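Local atomic coordinates of putative pachytene checkpoint protein 2 (Caenorhabditis elegans, PDB entry 4XGU), a protein that binds and hydrolyses ATP as an AAA+ ATPase, probably remodelling partner proteins, and is thought to act in meiotic chromosome recombination. Residues T178-P181 with G182-K185; I251-V254 with E255-G258; V344-N347 with E348-T351; P391-V394 with Y395-S398. All coordinates share one frame; numbering follows the deposited sequence.

Contact 1. Residues T178-P181 with G182-K185; sequences TGPP and GTGK. With ADP (adenosine-5'-diphosphate), chain H.
Gly182 begins the turn against Pro180 and Pro181, with its N 3.2 Å from Pro180 C. Its carbonyl O lies near the adenine carbon C8 of ADP. Thr183 comes next and folds back on Pro180. Its OG1 donates to Pro180 O at 3.1 Å, with a C=O...donor angle of 163°, nearly in line with the carbonyl. Thr183 N adds a weak bond to the same oxygen. A chi1 of 66° sets OG1 between the backbone N and the carbonyl carbon. The methyl CG2 is then beside the backbone N, where it meets Pro180 CD at 3.7 Å. With an alanine here Pro180 O would lose its hydroxyl donor and would probably be left to the weak bonds from Thr183 N and Lys185 NZ, with a gap beside the proline ring. Gly184 N donates to ADP O1B at 2.9 Å. A side chain at Gly184 would run into ADP N7. Lys185 opens helix 185-199, and its N bonds weakly to O1B. A bend at chi3 brings CE to 3.1 Å from Gly179 O, and a second at chi4 turns NZ toward the phosphate. Its NZ reaches ADP O1B at 3.1 Å, bonds weakly to Pro180 O, and is also held by Asn300. This is the P-loop (Walker A motif) between strand 174-178 and helix 185-199. ADP is further bound by the backbone N atoms of Thr186 and Ser187. Gly184 N, Lys185 NZ and, weakly, Lys185 N converge on O1B. These donors probably offset the beta-phosphate charge, and Asn300, with Pro180 O more weakly, probably helps to orient the lysine.

Contact 2. Residues I251-V254 with E255-G258; sequences IDEV and ESLG
Backbone bonds tie Glu253 and Val254 into the short, weakly bonded helix 254-257. Ser256 N donates to Glu253 O at 2.9 Å, from well above the carbonyl plane. Gly258 N meets Val254 O at 2.9 Å in a straighter bond, with an N-H...O angle of 167° and the donor in the carbonyl plane. Leu257 N adds a weak bond to Val254 O. The second kind is polar and comes from a side chain. Ser256 OG, at chi1 71°, turns back to Glu253 O; the modelled gap of 2.4 Å is very short, so its exact length is doubtful. Glu253 OE1 lies 3.4 Å from Ser256 CB. The other carboxylate oxygen of Glu253, OE2, is bonded to Asn300 ND2. The third kind is apolar: Ile251 CG2 meets Leu257 CD1 at 3.8 Å, the two side chains crossing at about a right angle. Leu257 also packs on Phe218 and Phe222 of helix 217-224. Asp252 and Glu253, just after strand 245-251, fit the Walker B pattern of AAA+ ATPases. Glu253 lies about 7 Å from ADP by its side chain. Its carbonyl is tied to Ser256 and its carboxylate to Asn300, so backbone and side chain are both probably kept in place near the nucleotide.

Contact 3. Residues V344-N347 with E348-T351; sequences VIDN and EVHT
Asp346 OD1 holds the tight part of this turn by reaching forward to two successive backbone N-H groups. Val349 N donates to it at 3.0 Å, with an N-H...O angle of 146°, from above the carboxylate plane. Glu348 N lies closer, 2.7 Å from OD1, but its angle of 119° makes that bond weak. The aspartate CG stands opposite the backbone N (chi1 -166°), which swings the carboxylate over the following residues. This resembles an Asx turn, its defining bond weak and a better one added from Val349 N. Val349 CG1 packs against the same group, 3.4 Å from Asp346 CG, and the two side chains cross at about a right angle. The other side is loose. Asn347 and Glu348 are exposed, and the glutamate chain is extended. Its OE1 is 4.2 Å from Asp346 OD2, a pair of like charges that probably disfavours a closer approach. Asp346 OD2 has a partner of its own in Leu405 N. The turn lies in the loop between helices 324-340 and 367-378 of the lid. Asp346 and Val349 press on Pro406 and Leu405 at the start of helix 405-420, while Val344 bonds through its backbone to Leu338 of helix 324-340.

Contact 4. Residues P391-V394 with Y395-S398; sequences PTLV and YSKS
Lys397 starts over the carbonyl groups of the preceding turn, on Leu393 and Val394. Its CB is 3.7 Å from Val394 O. CG, set beside the backbone N at chi1 -69°, comes 3.4 Å from Leu393 O. From there the chain runs on nearly extended and leaves the turn, bending only at chi4. At the tip, NZ forms a salt bridge with Glu418 of helix 405-420; a second, long ion pair to Glu414 is weak. The backbone beneath is the last part of helix 384-397, in the C-terminal lid of the AAA+ module. Tyr395 N donates to Pro391 O at 2.9 Å, with an N-H...O angle of 148°. The bonds further on are weaker: Lys397 N is 3.4 Å from Leu393 O and Ser398 N is 3.3 Å from Val394 O. The helix is kinked at Pro391, whose ring leaves no N-H for the turn before. Ser396 OG turns back on its own helix, at chi1 64°, and donates to Leu393 O at 2.7 Å. Leu393 CD1 lies 4.0 Å from the same OG. Were Ser396 replaced by an alanine, Leu393 O would lose its hydroxyl donor and would probably be held less firmly, by the weak bond from Lys397 N, with a small gap beside Leu393 CD1. Val394 packs on Leu411 and Ala415 of helix 405-420. On the subunit interface Tyr395 makes a cation-pi contact with Arg158 of a neighbouring subunit, and Thr392 and Leu393 pack on Tyr152 of that subunit.

In the fold
The four contacts follow one another along the chain, and none nests in or crosses another. Contact 1 closes the loop between strand 174-178 and helix 185-199. Contact 2 closes the turn after strand 245-251, in the same parallel sheet region. Their centres are about 13 Å apart, and Asn300 reaches into both. The chain then enters the lid. Contact 3 closes a turn in the long loop after helix 324-340, and contact 4 ends helix 384-397. Both rest on helix 405-420, with centres about 18 Å apart. Contacts 2 and 3 lie on opposite sides of the chain's centre, with the nucleotide site of contact 1 between nucleotide-binding core and lid.

Contact 1. Residues T178-P181 with G182-K185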
loop_
_atom_site.group_PDB
_atom_site.type_symbol
_atom_site.label_atom_id
_atom_site.label_comp_id
_atom_site.label_asym_id
_atom_site.label_seq_id
_atom_site.Cartn_x
_atom_site.Cartn_y
_atom_site.Cartn_z
ATOM N N THR B 178 -21.831 21.572 2.300
ATOM C CA THR B 178 -21.827 20.131 2.541
ATOM C C THR B 178 -23.100 19.666 3.239
ATOM O O THR B 178 -23.811 20.460 3.856
ATOM C CB THR B 178 -20.615 19.697 3.384
ATOM O OG1 THR B 178 -20.713 20.270 4.692
ATOM C CG2 THR B 178 -19.313 20.142 2.731
ATOM N N GLY B 179 -23.376 18.370 3.134
ATOM C CA GLY B 179 -24.551 17.777 3.743
ATOM C C GLY B 179 -25.017 16.555 2.976
ATOM O O GLY B 179 -24.373 16.145 2.011
ATOM N N PRO B 180 -26.131 15.954 3.411
ATOM C CA PRO B 180 -26.755 14.842 2.685
ATOM C C PRO B 180 -27.197 15.265 1.282
ATOM O O PRO B 180 -27.397 16.457 1.045
ATOM C CB PRO B 180 -27.960 14.485 3.561
ATOM C CG PRO B 180 -27.589 14.955 4.923
ATOM C CD PRO B 180 -26.793 16.206 4.702
ATOM N N PRO B 181 -27.344 14.299 0.362
ATOM C CA PRO B 181 -27.702 14.575 -1.035
ATOM C C PRO B 181 -29.068 15.243 -1.230
ATOM O O PRO B 181 -29.272 15.907 -2.243
ATOM C CB PRO B 181 -27.705 13.181 -1.676
ATOM C CG PRO B 181 -26.831 12.357 -0.806
ATOM C CD PRO B 181 -27.055 12.870 0.581
ATOM N N GLY B 182 -29.990 15.072 -0.290
ATOM C CA GLY B 182 -31.346 15.556 -0.488
ATOM C C GLY B 182 -31.615 16.982 -0.041
ATOM O O GLY B 182 -32.752 17.451 -0.108
ATOM N N THR B 183 -30.572 17.678 0.401
ATOM C CA THR B 183 -30.736 18.989 1.024
ATOM C C THR B 183 -30.816 20.144 0.025
ATOM O O THR B 183 -31.261 21.241 0.368
ATOM C CB THR B 183 -29.587 19.269 1.995
ATOM O OG1 THR B 183 -28.363 19.382 1.261
ATOM C CG2 THR B 183 -29.468 18.140 3.003
ATOM N N GLY B 184 -30.374 19.905 -1.205
ATOM C CA GLY B 184 -30.475 20.913 -2.247
ATOM C C GLY B 184 -29.361 21.942 -2.236
ATOM O O GLY B 184 -29.608 23.140 -2.370
ATOM N N LYS B 185 -28.128 21.473 -2.083
ATOM C CA LYS B 185 -26.965 22.351 -2.076
ATOM C C LYS B 185 -26.718 22.958 -3.451
ATOM O O LYS B 185 -26.336 24.122 -3.570
ATOM C CB LYS B 185 -25.728 21.585 -1.618
ATOM C CG LYS B 185 -25.943 20.782 -0.352
ATOM C CD LYS B 185 -24.690 20.024 0.034
ATOM C CE LYS B 185 -24.964 18.537 0.116
ATOM N NZ LYS B 185 -25.371 17.962 -1.196
HETATM P PB ADP H . -28.161 18.312 -3.728
HETATM O O1B ADP H . -28.282 18.253 -2.226
HETATM O O2B ADP H . -27.353 19.485 -4.228
HETATM O O3B ADP H . -27.801 16.993 -4.377
HETATM P PA ADP H . -29.989 19.490 -5.534
HETATM O O1A ADP H . -29.618 20.925 -5.248
HETATM O O2A ADP H . -29.397 18.776 -6.728
HETATM O O3A ADP H . -29.672 18.615 -4.214
HETATM O "O5'" ADP H . -31.590 19.440 -5.681
HETATM C "C5'" ADP H . -32.395 18.600 -4.860
HETATM C "C4'" ADP H . -33.851 18.764 -5.276
HETATM O "O4'" ADP H . -34.699 18.550 -4.145
HETATM C "C3'" ADP H . -34.129 20.165 -5.795
HETATM O "O3'" ADP H . -34.374 20.131 -7.204
HETATM C "C2'" ADP H . -35.360 20.645 -5.055
HETATM O "O2'" ADP H . -36.490 20.628 -5.934
HETATM C "C1'" ADP H . -35.577 19.655 -3.921
HETATM N N9 ADP H . -35.177 20.295 -2.643
HETATM C C8 ADP H . -34.131 19.916 -1.884
HETATM N N7 ADP H . -34.015 20.690 -0.774
HETATM C C5 ADP H . -35.009 21.593 -0.813
HETATM C C6 ADP H . -35.462 22.706 0.049
HETATM N N6 ADP H . -34.808 23.003 1.197
HETATM N N1 ADP H . -36.546 23.407 -0.348
HETATM C C2 ADP H . -37.200 23.114 -1.489
HETATM N N3 ADP H . -36.844 22.118 -2.321
HETATM C C4 ADP H . -35.775 21.331 -2.044
#

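Contact 2. Residues I251-V254 with E255-G258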
loop_
_atom_site.group_PDB
_atom_site.type_symbol
_atom_site.label_atom_id
_atom_site.label_comp_id
_atom_site.label_asym_id
_atom_site.label_seq_id
_atom_site.Cartn_x
_atom_site.Cartn_y
_atom_site.Cartn_z
ATOM N N ILE B 251 -19.040 23.074 -8.783
ATOM C CA ILE B 251 -18.467 21.734 -8.801
ATOM C C ILE B 251 -19.296 20.792 -7.927
ATOM O O ILE B 251 -19.369 20.962 -6.710
ATOM C CB ILE B 251 -17.003 21.750 -8.324
ATOM C CG1 ILE B 251 -16.164 22.651 -9.234
ATOM C CG2 ILE B 251 -16.433 20.342 -8.295
ATOM C CD1 ILE B 251 -14.823 23.029 -8.659
ATOM N N ASP B 252 -19.923 19.805 -8.557
ATOM C CA ASP B 252 -20.812 18.882 -7.857
ATOM C C ASP B 252 -20.108 17.582 -7.486
ATOM O O ASP B 252 -19.167 17.170 -8.165
ATOM C CB ASP B 252 -22.041 18.580 -8.713
ATOM C CG ASP B 252 -22.805 19.832 -9.098
ATOM O OD1 ASP B 252 -23.006 20.699 -8.221
ATOM O OD2 ASP B 252 -23.201 19.952 -10.277
ATOM N N GLU B 253 -20.583 16.941 -6.417
ATOM C CA GLU B 253 -20.026 15.678 -5.930
ATOM C C GLU B 253 -18.507 15.726 -5.828
ATOM O O GLU B 253 -17.817 14.864 -6.371
ATOM C CB GLU B 253 -20.444 14.520 -6.840
ATOM C CG GLU B 253 -21.869 14.045 -6.632
ATOM C CD GLU B 253 -21.959 12.536 -6.471
ATOM O OE1 GLU B 253 -21.036 11.829 -6.932
ATOM O OE2 GLU B 253 -22.949 12.059 -5.874
ATOM N N VAL B 254 -17.999 16.737 -5.132
ATOM C CA VAL B 254 -16.566 17.014 -5.088
ATOM C C VAL B 254 -15.737 15.807 -4.651
ATOM O O VAL B 254 -14.657 15.557 -5.186
ATOM C CB VAL B 254 -16.259 18.193 -4.144
ATOM C CG1 VAL B 254 -14.770 18.459 -4.092
ATOM C CG2 VAL B 254 -16.994 19.436 -4.602
ATOM N N GLU B 255 -16.252 15.048 -3.694
ATOM C CA GLU B 255 -15.498 13.928 -3.155
ATOM C C GLU B 255 -15.545 12.704 -4.065
ATOM O O GLU B 255 -14.792 11.749 -3.868
ATOM C CB GLU B 255 -16.005 13.579 -1.761
ATOM C CG GLU B 255 -15.855 14.728 -0.781
ATOM C CD GLU B 255 -16.074 14.303 0.653
ATOM O OE1 GLU B 255 -16.982 14.857 1.310
ATOM O OE2 GLU B 255 -15.336 13.414 1.129
ATOM N N SER B 256 -16.422 12.735 -5.065
ATOM C CA SER B 256 -16.405 11.705 -6.096
ATOM C C SER B 256 -15.176 11.935 -6.967
ATOM O O SER B 256 -14.603 10.995 -7.521
ATOM C CB SER B 256 -17.683 11.731 -6.935
ATOM O OG SER B 256 -17.723 12.871 -7.773
ATOM N N LEU B 257 -14.779 13.199 -7.076
ATOM C CA LEU B 257 -13.523 13.568 -7.718
ATOM C C LEU B 257 -12.353 13.255 -6.789
ATOM O O LEU B 257 -11.505 12.416 -7.098
ATOM C CB LEU B 257 -13.519 15.054 -8.090
ATOM C CG LEU B 257 -14.611 15.538 -9.047
ATOM C CD1 LEU B 257 -14.682 17.058 -9.059
ATOM C CD2 LEU B 257 -14.363 15.009 -10.446
ATOM N N GLY B 258 -12.323 13.934 -5.647
ATOM C CA GLY B 258 -11.282 13.728 -4.654
ATOM C C GLY B 258 -11.793 13.002 -3.424
ATOM O O GLY B 258 -11.035 12.713 -2.498
#

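Contact 3. Residues V344-N347 with E348-T351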
loop_
_atom_site.group_PDB
_atom_site.type_symbol
_atom_site.label_atom_id
_atom_site.label_comp_id
_atom_site.label_asym_id
_atom_site.label_seq_id
_atom_site.Cartn_x
_atom_site.Cartn_y
_atom_site.Cartn_z
ATOM N N VAL B 344 -55.635 19.837 -7.004
ATOM C CA VAL B 344 -56.333 19.787 -5.725
ATOM C C VAL B 344 -57.368 20.907 -5.630
ATOM O O VAL B 344 -57.020 22.075 -5.448
ATOM C CB VAL B 344 -55.351 19.890 -4.540
ATOM C CG1 VAL B 344 -56.109 20.016 -3.225
ATOM C CG2 VAL B 344 -54.428 18.680 -4.512
ATOM N N ILE B 345 -58.639 20.543 -5.769
ATOM C CA ILE B 345 -59.733 21.505 -5.667
ATOM C C ILE B 345 -60.709 21.091 -4.573
ATOM O O ILE B 345 -61.108 19.929 -4.490
ATOM C CB ILE B 345 -60.505 21.652 -7.001
ATOM C CG1 ILE B 345 -59.589 22.194 -8.101
ATOM C CG2 ILE B 345 -61.714 22.559 -6.833
ATOM C CD1 ILE B 345 -60.291 22.403 -9.428
ATOM N N ASP B 346 -61.082 22.050 -3.729
ATOM C CA ASP B 346 -62.066 21.811 -2.685
ATOM C C ASP B 346 -62.812 23.101 -2.362
ATOM O O ASP B 346 -62.223 24.063 -1.872
ATOM C CB ASP B 346 -61.398 21.247 -1.428
ATOM C CG ASP B 346 -62.399 20.674 -0.439
ATOM O OD1 ASP B 346 -63.355 21.385 -0.066
ATOM O OD2 ASP B 346 -62.231 19.506 -0.033
ATOM N N ASN B 347 -64.110 23.112 -2.644
ATOM C CA ASN B 347 -64.946 24.263 -2.338
ATOM C C ASN B 347 -65.652 24.123 -0.991
ATOM O O ASN B 347 -66.230 25.085 -0.487
ATOM C CB ASN B 347 -65.974 24.486 -3.448
ATOM C CG ASN B 347 -65.382 25.190 -4.653
ATOM O OD1 ASN B 347 -65.408 24.669 -5.767
ATOM N ND2 ASN B 347 -64.843 26.384 -4.432
ATOM N N GLU B 348 -65.600 22.927 -0.412
ATOM C CA GLU B 348 -66.206 22.684 0.895
ATOM C C GLU B 348 -65.459 23.431 1.996
ATOM O O GLU B 348 -66.062 23.915 2.953
ATOM C CB GLU B 348 -66.228 21.185 1.210
ATOM C CG GLU B 348 -67.096 20.351 0.282
ATOM C CD GLU B 348 -67.005 18.866 0.586
ATOM O OE1 GLU B 348 -66.101 18.474 1.352
ATOM O OE2 GLU B 348 -67.836 18.092 0.061
ATOM N N VAL B 349 -64.141 23.518 1.852
ATOM C CA VAL B 349 -63.293 24.167 2.845
ATOM C C VAL B 349 -62.747 25.491 2.297
ATOM O O VAL B 349 -62.309 25.564 1.148
ATOM C CB VAL B 349 -62.132 23.230 3.276
ATOM C CG1 VAL B 349 -61.334 22.765 2.071
ATOM C CG2 VAL B 349 -61.229 23.905 4.285
ATOM N N HIS B 350 -62.791 26.540 3.116
ATOM C CA HIS B 350 -62.412 27.876 2.666
ATOM C C HIS B 350 -60.951 28.210 2.984
ATOM O O HIS B 350 -60.295 27.497 3.743
ATOM C CB HIS B 350 -63.337 28.930 3.282
ATOM C CG HIS B 350 -63.607 30.097 2.382
ATOM N ND1 HIS B 350 -63.875 31.361 2.864
ATOM C CD2 HIS B 350 -63.657 30.187 1.033
ATOM C CE1 HIS B 350 -64.070 32.180 1.848
ATOM N NE2 HIS B 350 -63.946 31.500 0.727
ATOM N N THR B 351 -60.462 29.303 2.400
ATOM C CA THR B 351 -59.050 29.681 2.457
ATOM C C THR B 351 -58.505 29.793 3.880
ATOM O O THR B 351 -57.381 29.375 4.152
ATOM C CB THR B 351 -58.803 31.020 1.739
ATOM O OG1 THR B 351 -59.229 32.099 2.579
ATOM C CG2 THR B 351 -59.571 31.067 0.420
#

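Contact 4. Residues P391-V394 with Y395-S398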
loop_
_atom_site.group_PDB
_atom_site.type_symbol
_atom_site.label_atom_id
_atom_site.label_comp_id
_atom_site.label_asym_id
_atom_site.label_seq_id
_atom_site.Cartn_x
_atom_site.Cartn_y
_atom_site.Cartn_z
ATOM N N PRO B 391 -45.610 14.481 -4.273
ATOM C CA PRO B 391 -46.901 14.810 -4.897
ATOM C C PRO B 391 -47.290 13.942 -6.097
ATOM O O PRO B 391 -48.460 13.577 -6.210
ATOM C CB PRO B 391 -46.706 16.262 -5.342
ATOM C CG PRO B 391 -45.729 16.806 -4.375
ATOM C CD PRO B 391 -44.770 15.682 -4.123
ATOM N N THR B 392 -46.341 13.611 -6.969
ATOM C CA THR B 392 -46.666 12.832 -8.160
ATOM C C THR B 392 -47.044 11.392 -7.810
ATOM O O THR B 392 -47.746 10.727 -8.569
ATOM C CB THR B 392 -45.503 12.820 -9.174
ATOM O OG1 THR B 392 -45.891 12.074 -10.335
ATOM C CG2 THR B 392 -44.265 12.189 -8.573
ATOM N N LEU B 393 -46.581 10.914 -6.658
ATOM C CA LEU B 393 -46.990 9.604 -6.164
ATOM C C LEU B 393 -48.411 9.680 -5.618
ATOM O O LEU B 393 -49.200 8.750 -5.776
ATOM C CB LEU B 393 -46.029 9.101 -5.084
ATOM C CG LEU B 393 -46.353 7.742 -4.457
ATOM C CD1 LEU B 393 -46.417 6.647 -5.516
ATOM C CD2 LEU B 393 -45.332 7.388 -3.385
ATOM N N VAL B 394 -48.728 10.800 -4.978
ATOM C CA VAL B 394 -50.064 11.029 -4.440
ATOM C C VAL B 394 -51.091 11.126 -5.564
ATOM O O VAL B 394 -52.210 10.624 -5.447
ATOM C CB VAL B 394 -50.109 12.312 -3.584
ATOM C CG1 VAL B 394 -51.524 12.587 -3.101
ATOM C CG2 VAL B 394 -49.154 12.195 -2.406
ATOM N N TYR B 395 -50.694 11.764 -6.659
ATOM C CA TYR B 395 -51.575 11.961 -7.805
ATOM C C TYR B 395 -51.982 10.638 -8.448
ATOM O O TYR B 395 -53.119 10.478 -8.894
ATOM C CB TYR B 395 -50.892 12.850 -8.845
ATOM C CG TYR B 395 -51.848 13.546 -9.783
ATOM C CD1 TYR B 395 -53.209 13.583 -9.515
ATOM C CD2 TYR B 395 -51.388 14.163 -10.940
ATOM C CE1 TYR B 395 -54.086 14.219 -10.369
ATOM C CE2 TYR B 395 -52.257 14.802 -11.801
ATOM C CZ TYR B 395 -53.605 14.827 -11.511
ATOM O OH TYR B 395 -54.478 15.462 -12.367
ATOM N N SER B 396 -51.048 9.695 -8.497
ATOM C CA SER B 396 -51.298 8.402 -9.127
ATOM C C SER B 396 -52.252 7.542 -8.300
ATOM O O SER B 396 -53.038 6.770 -8.850
ATOM C CB SER B 396 -49.983 7.654 -9.350
ATOM O OG SER B 396 -49.365 7.337 -8.116
ATOM N N LYS B 397 -52.176 7.679 -6.980
ATOM C CA LYS B 397 -53.033 6.917 -6.078
ATOM C C LYS B 397 -54.497 7.341 -6.172
ATOM O O LYS B 397 -55.400 6.507 -6.071
ATOM C CB LYS B 397 -52.552 7.059 -4.632
ATOM C CG LYS B 397 -51.232 6.376 -4.338
ATOM C CD LYS B 397 -51.043 6.195 -2.841
ATOM C CE LYS B 397 -49.865 5.285 -2.539
ATOM N NZ LYS B 397 -50.170 4.353 -1.417
ATOM N N SER B 398 -54.729 8.635 -6.361
ATOM C CA SER B 398 -56.087 9.167 -6.392
ATOM C C SER B 398 -56.863 8.664 -7.600
ATOM O O SER B 398 -56.430 8.848 -8.739
ATOM C CB SER B 398 -56.070 10.694 -6.404
ATOM O OG SER B 398 -55.755 11.182 -7.695
#